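Local structure of 2',5'-phosphodiesterase 12 (Homo sapiens, 4Z0V) at residues A[182-185]-A[186-189]; A[133-136]-A[137-140]; A[59-63]-A[64-68]; A[191-194]-A[195-199]. The protein is a magnesium-binding member of the endonuclease/exonuclease/phosphatase family, in which an alpha/beta domain of that family follows an E-set-like N-terminal domain. All coordinates share one frame; numbering follows the deposited sequence.

Interaction 1 of 4, residues A[182-185]-A[186-189]; sequences EVDR and AVFS. With MG (magnesium ion), chain B.
Asp184 and Val187 bring their CA atoms to 5.0 Å where strand 177-184, after a corner at Glu182, passes without a linker into helix 185-198. Asp184 occupies the N-cap position, and its O accepts the first-turn bond from Phe188 N at 3.0 Å. Ser189 N repeats the bond to Arg185 O at 3.3 Å. Among the side chains, the branched Val183 sets one apolar methyl, CG1, anti to the backbone N (chi1 178°), against the CB of Phe188 at 3.8 Å, where the strand meets the helix. Asp184 OD1 lies 3.6 Å from the Val187 methyl CG2, yet the carboxylate makes no capping bond; its two oxygens accept from the backbone N of Asp136 and of Thr137. Glu182 takes no part in the turn; its chain, extended beyond CG, carries OE2 to the magnesium ion, 2.0 Å away. Five waters complete six ligands, and water 1 also donates to Glu182 OE1 at 2.7 Å. Bonds from Ala135 N to OE1 and from Asn132 ND2 to OE2 hold this carboxylate in position. A G1 beta bulge, in which Glu182 and Val183 pair with the single residue Gly212, places a metal-binding glutamate near the end of a central strand, as in the DNase I-like fold.

Interaction 2 of 4, residues A[133-136]-A[137-140]; sequences ILAD and TYAQ
Thr137 opens 137-140 with its methyl CG2 3.7 Å from Ala135 CB. The same methyl sits over the centre of one face of the Tyr138 ring, so threonine supplies an apolar branch on one side while its hydroxyl, anti to the backbone N (chi1 -170°), points another way. Tyr138 follows: its N bonds to Ala135 O at 3.0 Å, bent to 139° and approaching from well above the carbonyl plane. Its ring swings back along the first turn until CD2 stands 3.7 Å from Ala135 CB; the short Ala135 methyl lets the ring come this close, and the phenol hydroxyl goes on to bond Glu211. Ala139 N also takes Ala135 O, now at 2.8 Å and in the carbonyl plane, so one oxygen is gripped by two donors at the start of the helix. The methyl of Ala139 rests 4.0 Å from Leu134 CG. Gln140 N closes the turn on the O of Asp136 at 2.9 Å, an aspartate that probably suits the partial positive charge expected in a first turn. The glutamine side chain folds back over that carbonyl, CG being only 3.0 Å from Asp136 O, and its amide plane is turned 66° from the Asp136 carboxylate. A weak bond from Gln140 NE2 to Thr137 O ties the amide to the helix. A short loop links strand 125-132 to helix 136-139: Ile133 packs on strand 177-184, Arg162 of helix 159-172 bonds the carbonyls of Ile133 and Leu134, and Ala139 touches that same arginine.

Interaction 3 of 4, residues A[59-63]-A[64-68]; sequences TDVEE and RVYTP
Val61 meets Tyr66 at the edge of the ring, the two side chains crossing at about a right angle. Val61 CG2 comes within 3.6 Å of Tyr66 CD1, near the ring plane, and Val61 CB lies in that plane, 3.7 Å from the same carbon. The tyrosine CG is anti to its backbone N (chi1 179°), which carries the ring back across the bend of the chain toward 59-63. Thr59 and Tyr66 point at each other from opposite directions: Thr59 OG1, oblique to the ring, is 3.9 Å from Tyr66 CE1, and Thr59 CG2 is 4.0 Å from Tyr66 OH. Val61 thus meets the CD1–CE1 edge, with Thr59 nearer CE1 and OH, while the other methyl of Val61, CG1, sits 3.6 Å from Val65 O. Thr59 also shapes the chain. Its OG1 accepts from Val61 N at 3.0 Å with an angle of 160°, an ST turn, and the same hydroxyl bonds the carbonyl of Trp43. These residues form part of the connection between strands 56-58 and 77-82 in the E-set-like N-terminal domain, and no hydrogen bond joins 59-63 to 64-68, so side-chain packing carries the contact between them. The Tyr66 and Trp43 rings meet, planes about 30° apart, and the Tyr66 hydroxyl bonds Asp72; a tyrosine can fill such a buried place because its polar end has a partner. Arg64 leaves the bend as a fully extended chain, which lets its guanidinium form a salt bridge with Glu197 of helix 185-198 and a hydrogen bond to Pro27 O.

Interaction 4 of 4, residues A[191-194]-A[195-199]; sequences SLVP and ALEAF
Val193 and Glu197 belong to successive turns at the C-terminal end of helix 185-198, in a local contact made mainly of helical backbone hydrogen bonds, with minor side-chain approaches. Leu196 N bonds Leu192 O at 2.8 Å and Glu197 N bonds Val193 O at 2.9 Å. Ala195 N to Ser191 O is longer, 3.2 Å, and Ala198 N to Pro194 O is weak. Pro194, lacking an N-H, breaks the bond to the turn before and kinks the helix. Glu197 places CG between its backbone N and carbonyl carbon (chi1 76°), folding the chain over the preceding turn: CG is 3.2 Å from Val193 O, and OE2 passes 3.9 Å from Val193 CG1. The other oxygen, OE1, is held by Arg64 of the N-terminal domain. Ser191 OG bonds Gln163 of helix 159-172. Leu192 and Leu196, large and apolar, pack on Phe216 and on strand 177-184, whereas the small Ala195 lets Cys26 come close. A helix packed against a sheet in this way fits the layered alpha/beta fold of the family.

How the interactions relate
Along the chain the order is interaction 3, then 2, 1 and 4. Interaction 3 alone lies in the N-terminal domain; the others share the endonuclease/exonuclease/phosphatase family domain. Interactions 1 and 2, with centres 10 Å apart, meet at the ends of strands 177-184 and 125-132, neighbours in one sheet, close to the magnesium ion. Interaction 4 continues helix 185-198, which interaction 1 begins, their centres 12 Å apart. The far end of that helix touches interaction 3, 15 Å away between centres, where Val65 packs on Ala198; the helix therefore spans from near the metal site to the domain interface. Interactions 2 and 3 remain about 17 Å apart at their nearest atoms.

Interaction 1 of 4, residues A[182-185]-A[186-189]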
loop_
_atom_site.group_PDB
_atom_site.type_symbol
_atom_site.label_atom_id
_atom_site.label_comp_id
_atom_site.label_asym_id
_atom_site.label_seq_id
_atom_site.Cartn_x
_atom_site.Cartn_y
_atom_site.Cartn_z
ATOM N N GLU A 182 -0.716 -4.056 -5.769
ATOM C CA GLU A 182 0.131 -5.208 -6.126
ATOM C C GLU A 182 0.588 -5.956 -4.871
ATOM O O GLU A 182 1.768 -6.334 -4.718
ATOM C CB GLU A 182 1.309 -4.797 -7.027
ATOM C CG GLU A 182 0.847 -4.509 -8.453
ATOM C CD GLU A 182 1.976 -4.530 -9.460
ATOM O OE1 GLU A 182 2.891 -5.366 -9.310
ATOM O OE2 GLU A 182 1.942 -3.722 -10.411
ATOM N N VAL A 183 -0.376 -6.187 -3.986
ATOM C CA VAL A 183 -0.146 -6.943 -2.761
ATOM C C VAL A 183 -0.483 -8.398 -3.030
ATOM O O VAL A 183 -1.653 -8.720 -3.250
ATOM C CB VAL A 183 -1.009 -6.382 -1.586
ATOM C CG1 VAL A 183 -0.798 -7.208 -0.296
ATOM C CG2 VAL A 183 -0.725 -4.896 -1.335
ATOM N N ASP A 184 0.490 -9.286 -2.895
ATOM C CA ASP A 184 0.197 -10.726 -3.052
ATOM C C ASP A 184 -0.542 -11.227 -1.824
ATOM O O ASP A 184 -0.376 -10.662 -0.731
ATOM C CB ASP A 184 1.499 -11.539 -3.220
ATOM C CG ASP A 184 2.381 -11.109 -4.364
ATOM O OD1 ASP A 184 3.364 -10.348 -4.112
ATOM O OD2 ASP A 184 2.185 -11.630 -5.483
ATOM N N ARG A 185 -1.359 -12.294 -1.998
ATOM C CA ARG A 185 -2.119 -12.863 -0.887
ATOM C C ARG A 185 -1.199 -13.192 0.308
ATOM O O ARG A 185 -1.500 -12.760 1.422
ATOM C CB ARG A 185 -2.935 -14.108 -1.311
ATOM C CG ARG A 185 -3.746 -14.691 -0.146
ATOM C CD ARG A 185 -4.566 -15.930 -0.493
ATOM N NE ARG A 185 -5.697 -15.657 -1.389
ATOM C CZ ARG A 185 -6.826 -15.050 -1.031
ATOM N NH1 ARG A 185 -6.984 -14.602 0.209
ATOM N NH2 ARG A 185 -7.792 -14.863 -1.915
ATOM N N ALA A 186 -0.078 -13.922 0.105
ATOM C CA ALA A 186 0.843 -14.280 1.201
ATOM C C ALA A 186 1.585 -13.064 1.743
ATOM O O ALA A 186 1.926 -13.053 2.920
ATOM C CB ALA A 186 1.853 -15.335 0.739
ATOM N N VAL A 187 1.788 -12.027 0.912
ATOM C CA VAL A 187 2.465 -10.803 1.393
ATOM C C VAL A 187 1.549 -10.116 2.414
ATOM O O VAL A 187 2.027 -9.691 3.472
ATOM C CB VAL A 187 2.855 -9.886 0.213
ATOM C CG1 VAL A 187 3.267 -8.483 0.701
ATOM C CG2 VAL A 187 3.988 -10.548 -0.584
ATOM N N PHE A 188 0.239 -10.033 2.118
ATOM C CA PHE A 188 -0.714 -9.433 3.054
ATOM C C PHE A 188 -0.697 -10.170 4.384
ATOM O O PHE A 188 -0.506 -9.543 5.411
ATOM C CB PHE A 188 -2.145 -9.435 2.476
ATOM C CG PHE A 188 -3.144 -8.787 3.406
ATOM C CD1 PHE A 188 -3.199 -7.406 3.540
ATOM C CD2 PHE A 188 -4.001 -9.560 4.180
ATOM C CE1 PHE A 188 -4.091 -6.809 4.434
ATOM C CE2 PHE A 188 -4.887 -8.960 5.083
ATOM C CZ PHE A 188 -4.930 -7.591 5.202
ATOM N N SER A 189 -0.876 -11.503 4.371
ATOM C CA SER A 189 -1.011 -12.236 5.623
ATOM C C SER A 189 0.300 -12.484 6.377
ATOM O O SER A 189 0.258 -12.512 7.613
ATOM C CB SER A 189 -1.719 -13.571 5.366
ATOM O OG SER A 189 -0.984 -14.325 4.417
HETATM MG MG MG B . 3.457 -3.227 -11.642
HETATM O O HOH W 1 4.108 -5.225 -11.699
HETATM O O HOH W 2 2.310 -3.809 -13.338
HETATM O O HOH W 3 2.864 -1.332 -12.021
HETATM O O HOH W 4 5.117 -2.783 -12.923
HETATM O O HOH W 5 4.603 -2.636 -9.971
#

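Interaction 2 of 4, residues A[133-136]-A[137-140]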
loop_
_atom_site.group_PDB
_atom_site.type_symbol
_atom_site.label_atom_id
_atom_site.label_comp_id
_atom_site.label_asym_id
_atom_site.label_seq_id
_atom_site.Cartn_x
_atom_site.Cartn_y
_atom_site.Cartn_z
ATOM N N ILE A 133 3.658 -1.889 -4.488
ATOM C CA ILE A 133 4.810 -2.583 -3.878
ATOM C C ILE A 133 5.405 -3.696 -4.745
ATOM O O ILE A 133 6.356 -4.346 -4.280
ATOM C CB ILE A 133 4.477 -3.102 -2.445
ATOM C CG1 ILE A 133 3.300 -4.133 -2.459
ATOM C CG2 ILE A 133 4.196 -1.887 -1.496
ATOM C CD1 ILE A 133 3.158 -4.936 -1.103
ATOM N N LEU A 134 4.935 -3.835 -6.005
ATOM C CA LEU A 134 5.435 -4.805 -7.018
ATOM C C LEU A 134 5.203 -6.247 -6.555
ATOM O O LEU A 134 5.914 -6.794 -5.681
ATOM C CB LEU A 134 6.934 -4.535 -7.326
ATOM C CG LEU A 134 7.690 -5.525 -8.244
ATOM C CD1 LEU A 134 6.974 -5.707 -9.582
ATOM C CD2 LEU A 134 9.135 -5.059 -8.440
ATOM N N ALA A 135 4.193 -6.882 -7.171
ATOM C CA ALA A 135 3.802 -8.205 -6.747
ATOM C C ALA A 135 4.831 -9.264 -7.130
ATOM O O ALA A 135 5.386 -9.267 -8.244
ATOM C CB ALA A 135 2.441 -8.572 -7.312
ATOM N N ASP A 136 5.073 -10.179 -6.189
ATOM C CA ASP A 136 5.960 -11.315 -6.444
ATOM C C ASP A 136 5.386 -12.185 -7.565
ATOM O O ASP A 136 6.155 -12.800 -8.304
ATOM C CB ASP A 136 6.137 -12.162 -5.176
ATOM C CG ASP A 136 7.069 -13.327 -5.417
ATOM O OD1 ASP A 136 8.251 -13.080 -5.703
ATOM O OD2 ASP A 136 6.593 -14.478 -5.400
ATOM N N THR A 137 4.041 -12.213 -7.729
ATOM C CA THR A 137 3.440 -12.996 -8.826
ATOM C C THR A 137 4.049 -12.534 -10.165
ATOM O O THR A 137 4.220 -13.355 -11.067
ATOM C CB THR A 137 1.908 -12.970 -8.802
ATOM O OG1 THR A 137 1.441 -13.936 -9.743
ATOM C CG2 THR A 137 1.323 -11.621 -9.167
ATOM N N TYR A 138 4.428 -11.238 -10.273
ATOM C CA TYR A 138 5.066 -10.724 -11.487
ATOM C C TYR A 138 6.580 -10.696 -11.366
ATOM O O TYR A 138 7.258 -11.095 -12.318
ATOM C CB TYR A 138 4.559 -9.326 -11.886
ATOM C CG TYR A 138 3.046 -9.201 -11.871
ATOM C CD1 TYR A 138 2.252 -10.012 -12.678
ATOM C CD2 TYR A 138 2.405 -8.308 -11.012
ATOM C CE1 TYR A 138 0.857 -9.946 -12.626
ATOM C CE2 TYR A 138 1.004 -8.240 -10.943
ATOM C CZ TYR A 138 0.237 -9.068 -11.754
ATOM O OH TYR A 138 -1.138 -9.033 -11.724
ATOM N N ALA A 139 7.117 -10.257 -10.206
ATOM C CA ALA A 139 8.573 -10.088 -10.024
ATOM C C ALA A 139 9.346 -11.429 -10.058
ATOM O O ALA A 139 10.509 -11.430 -10.446
ATOM C CB ALA A 139 8.855 -9.365 -8.707
ATOM N N GLN A 140 8.697 -12.541 -9.696
ATOM C CA GLN A 140 9.354 -13.868 -9.611
ATOM C C GLN A 140 9.739 -14.479 -10.975
ATOM O O GLN A 140 10.530 -15.420 -11.009
ATOM C CB GLN A 140 8.426 -14.868 -8.896
ATOM C CG GLN A 140 7.202 -15.250 -9.765
ATOM C CD GLN A 140 6.175 -16.143 -9.123
ATOM O OE1 GLN A 140 6.415 -16.769 -8.093
ATOM N NE2 GLN A 140 5.002 -16.235 -9.757
#

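Interaction 3 of 4, residues A[59-63]-A[64-68]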
loop_
_atom_site.group_PDB
_atom_site.type_symbol
_atom_site.label_atom_id
_atom_site.label_comp_id
_atom_site.label_asym_id
_atom_site.label_seq_id
_atom_site.Cartn_x
_atom_site.Cartn_y
_atom_site.Cartn_z
ATOM N N THR A 59 18.174 -9.993 25.641
ATOM C CA THR A 59 18.364 -8.618 25.197
ATOM C C THR A 59 17.500 -7.761 26.109
ATOM O O THR A 59 16.635 -8.304 26.817
ATOM C CB THR A 59 17.984 -8.424 23.708
ATOM O OG1 THR A 59 16.556 -8.385 23.654
ATOM C CG2 THR A 59 18.544 -9.501 22.794
ATOM N N ASP A 60 17.636 -6.437 26.041
ATOM C CA ASP A 60 16.752 -5.595 26.846
ATOM C C ASP A 60 15.432 -5.313 26.098
ATOM O O ASP A 60 14.657 -4.467 26.533
ATOM C CB ASP A 60 17.444 -4.266 27.278
ATOM C CG ASP A 60 18.069 -3.408 26.191
ATOM O OD1 ASP A 60 17.596 -3.468 25.030
ATOM O OD2 ASP A 60 19.008 -2.638 26.511
ATOM N N VAL A 61 15.136 -6.067 25.025
ATOM C CA VAL A 61 13.946 -5.776 24.243
ATOM C C VAL A 61 12.785 -6.673 24.703
ATOM O O VAL A 61 12.831 -7.902 24.552
ATOM C CB VAL A 61 14.251 -5.880 22.719
ATOM C CG1 VAL A 61 13.016 -5.563 21.881
ATOM C CG2 VAL A 61 15.426 -4.960 22.327
ATOM N N GLU A 62 11.750 -6.023 25.266
ATOM C CA GLU A 62 10.530 -6.670 25.784
ATOM C C GLU A 62 9.326 -6.362 24.926
ATOM O O GLU A 62 8.190 -6.470 25.389
ATOM C CB GLU A 62 10.241 -6.204 27.228
ATOM C CG GLU A 62 11.345 -6.524 28.208
ATOM C CD GLU A 62 11.066 -6.002 29.602
ATOM O OE1 GLU A 62 11.961 -5.349 30.185
ATOM O OE2 GLU A 62 9.938 -6.212 30.099
ATOM N N GLU A 63 9.566 -5.994 23.679
ATOM C CA GLU A 63 8.562 -5.620 22.694
ATOM C C GLU A 63 8.387 -6.729 21.683
ATOM O O GLU A 63 9.270 -7.563 21.512
ATOM C CB GLU A 63 8.989 -4.342 21.949
ATOM C CG GLU A 63 9.609 -3.252 22.806
ATOM C CD GLU A 63 8.683 -2.094 23.103
ATOM O OE1 GLU A 63 8.029 -2.112 24.171
ATOM O OE2 GLU A 63 8.609 -1.169 22.262
ATOM N N ARG A 64 7.287 -6.694 20.954
ATOM C CA ARG A 64 6.980 -7.690 19.935
ATOM C C ARG A 64 8.040 -7.667 18.813
ATOM O O ARG A 64 8.458 -8.717 18.335
ATOM C CB ARG A 64 5.587 -7.374 19.384
ATOM C CG ARG A 64 5.208 -8.169 18.162
ATOM C CD ARG A 64 3.785 -7.821 17.761
ATOM N NE ARG A 64 3.451 -8.552 16.546
ATOM C CZ ARG A 64 2.217 -8.783 16.127
ATOM N NH1 ARG A 64 1.179 -8.337 16.824
ATOM N NH2 ARG A 64 2.010 -9.459 15.009
ATOM N N VAL A 65 8.488 -6.463 18.440
ATOM C CA VAL A 65 9.433 -6.234 17.336
ATOM C C VAL A 65 10.834 -6.073 17.880
ATOM O O VAL A 65 11.046 -5.424 18.907
ATOM C CB VAL A 65 8.987 -4.977 16.521
ATOM C CG1 VAL A 65 9.964 -4.633 15.385
ATOM C CG2 VAL A 65 7.595 -5.194 15.952
ATOM N N TYR A 66 11.793 -6.648 17.173
ATOM C CA TYR A 66 13.208 -6.505 17.527
ATOM C C TYR A 66 13.953 -6.030 16.303
ATOM O O TYR A 66 13.822 -6.656 15.260
ATOM C CB TYR A 66 13.767 -7.867 18.004
ATOM C CG TYR A 66 15.230 -7.824 18.372
ATOM C CD1 TYR A 66 15.644 -7.325 19.604
ATOM C CD2 TYR A 66 16.208 -8.249 17.476
ATOM C CE1 TYR A 66 16.999 -7.228 19.927
ATOM C CE2 TYR A 66 17.565 -8.222 17.816
ATOM C CZ TYR A 66 17.955 -7.675 19.029
ATOM O OH TYR A 66 19.282 -7.638 19.382
ATOM N N THR A 67 14.792 -4.989 16.430
ATOM C CA THR A 67 15.625 -4.515 15.313
ATOM C C THR A 67 17.068 -4.901 15.650
ATOM O O THR A 67 17.667 -4.324 16.568
ATOM C CB THR A 67 15.455 -3.002 15.048
ATOM O OG1 THR A 67 14.080 -2.733 14.858
ATOM C CG2 THR A 67 16.188 -2.545 13.789
ATOM N N PRO A 68 17.655 -5.882 14.945
ATOM C CA PRO A 68 19.032 -6.287 15.291
ATOM C C PRO A 68 20.035 -5.186 15.023
ATOM O O PRO A 68 19.813 -4.350 14.144
ATOM C CB PRO A 68 19.307 -7.487 14.366
ATOM C CG PRO A 68 17.986 -7.881 13.801
ATOM C CD PRO A 68 17.130 -6.669 13.812
#

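Interaction 4 of 4, residues A[191-194]-A[195-199]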
loop_
_atom_site.group_PDB
_atom_site.type_symbol
_atom_site.label_atom_id
_atom_site.label_comp_id
_atom_site.label_asym_id
_atom_site.label_seq_id
_atom_site.Cartn_x
_atom_site.Cartn_y
_atom_site.Cartn_z
ATOM N N SER A 191 3.585 -10.821 5.748
ATOM C CA SER A 191 4.559 -9.744 5.881
ATOM C C SER A 191 3.909 -8.436 6.363
ATOM O O SER A 191 4.351 -7.863 7.356
ATOM C CB SER A 191 5.260 -9.512 4.549
ATOM O OG SER A 191 6.096 -8.366 4.623
ATOM N N LEU A 192 2.909 -7.944 5.635
ATOM C CA LEU A 192 2.306 -6.648 5.982
ATOM C C LEU A 192 1.485 -6.708 7.266
ATOM O O LEU A 192 1.683 -5.868 8.137
ATOM C CB LEU A 192 1.448 -6.132 4.819
ATOM C CG LEU A 192 2.191 -6.056 3.497
ATOM C CD1 LEU A 192 1.221 -5.770 2.377
ATOM C CD2 LEU A 192 3.303 -4.960 3.539
ATOM N N VAL A 193 0.587 -7.697 7.412
ATOM C CA VAL A 193 -0.229 -7.761 8.623
ATOM C C VAL A 193 0.676 -7.890 9.880
ATOM O O VAL A 193 0.533 -7.051 10.750
ATOM C CB VAL A 193 -1.345 -8.828 8.546
ATOM C CG1 VAL A 193 -1.870 -9.191 9.934
ATOM C CG2 VAL A 193 -2.492 -8.327 7.669
ATOM N N PRO A 194 1.669 -8.797 9.971
ATOM C CA PRO A 194 2.497 -8.846 11.201
ATOM C C PRO A 194 3.296 -7.567 11.456
ATOM O O PRO A 194 3.360 -7.122 12.605
ATOM C CB PRO A 194 3.436 -10.035 10.939
ATOM C CG PRO A 194 2.671 -10.906 9.960
ATOM C CD PRO A 194 2.030 -9.898 9.051
ATOM N N ALA A 195 3.885 -6.956 10.412
ATOM C CA ALA A 195 4.663 -5.745 10.632
ATOM C C ALA A 195 3.771 -4.581 11.034
ATOM O O ALA A 195 4.039 -3.876 12.015
ATOM C CB ALA A 195 5.441 -5.381 9.368
ATOM N N LEU A 196 2.724 -4.352 10.266
ATOM C CA LEU A 196 1.912 -3.166 10.501
ATOM C C LEU A 196 1.049 -3.303 11.745
ATOM O O LEU A 196 0.846 -2.301 12.449
ATOM C CB LEU A 196 1.094 -2.827 9.242
ATOM C CG LEU A 196 1.950 -2.429 8.018
ATOM C CD1 LEU A 196 1.072 -2.093 6.822
ATOM C CD2 LEU A 196 2.808 -1.169 8.304
ATOM N N GLU A 197 0.591 -4.521 12.084
ATOM C CA GLU A 197 -0.158 -4.593 13.340
ATOM C C GLU A 197 0.753 -4.311 14.565
ATOM O O GLU A 197 0.305 -3.692 15.529
ATOM C CB GLU A 197 -0.950 -5.898 13.487
ATOM C CG GLU A 197 -0.219 -7.162 13.840
ATOM C CD GLU A 197 -1.162 -8.352 13.986
ATOM O OE1 GLU A 197 -0.677 -9.414 14.433
ATOM O OE2 GLU A 197 -2.383 -8.218 13.714
ATOM N N ALA A 198 2.043 -4.702 14.493
ATOM C CA ALA A 198 3.010 -4.440 15.573
ATOM C C ALA A 198 3.202 -2.935 15.809
ATOM O O ALA A 198 3.521 -2.500 16.929
ATOM C CB ALA A 198 4.339 -5.086 15.225
ATOM N N PHE A 199 2.991 -2.141 14.750
ATOM C CA PHE A 199 3.135 -0.692 14.812
ATOM C C PHE A 199 1.771 0.019 14.939
ATOM O O PHE A 199 1.724 1.233 14.797
ATOM C CB PHE A 199 3.938 -0.181 13.581
ATOM C CG PHE A 199 5.423 -0.451 13.718
ATOM C CD1 PHE A 199 5.948 -1.714 13.445
ATOM C CD2 PHE A 199 6.290 0.544 14.171
ATOM C CE1 PHE A 199 7.318 -1.965 13.567
ATOM C CE2 PHE A 199 7.657 0.298 14.307
ATOM C CZ PHE A 199 8.167 -0.957 14.001
#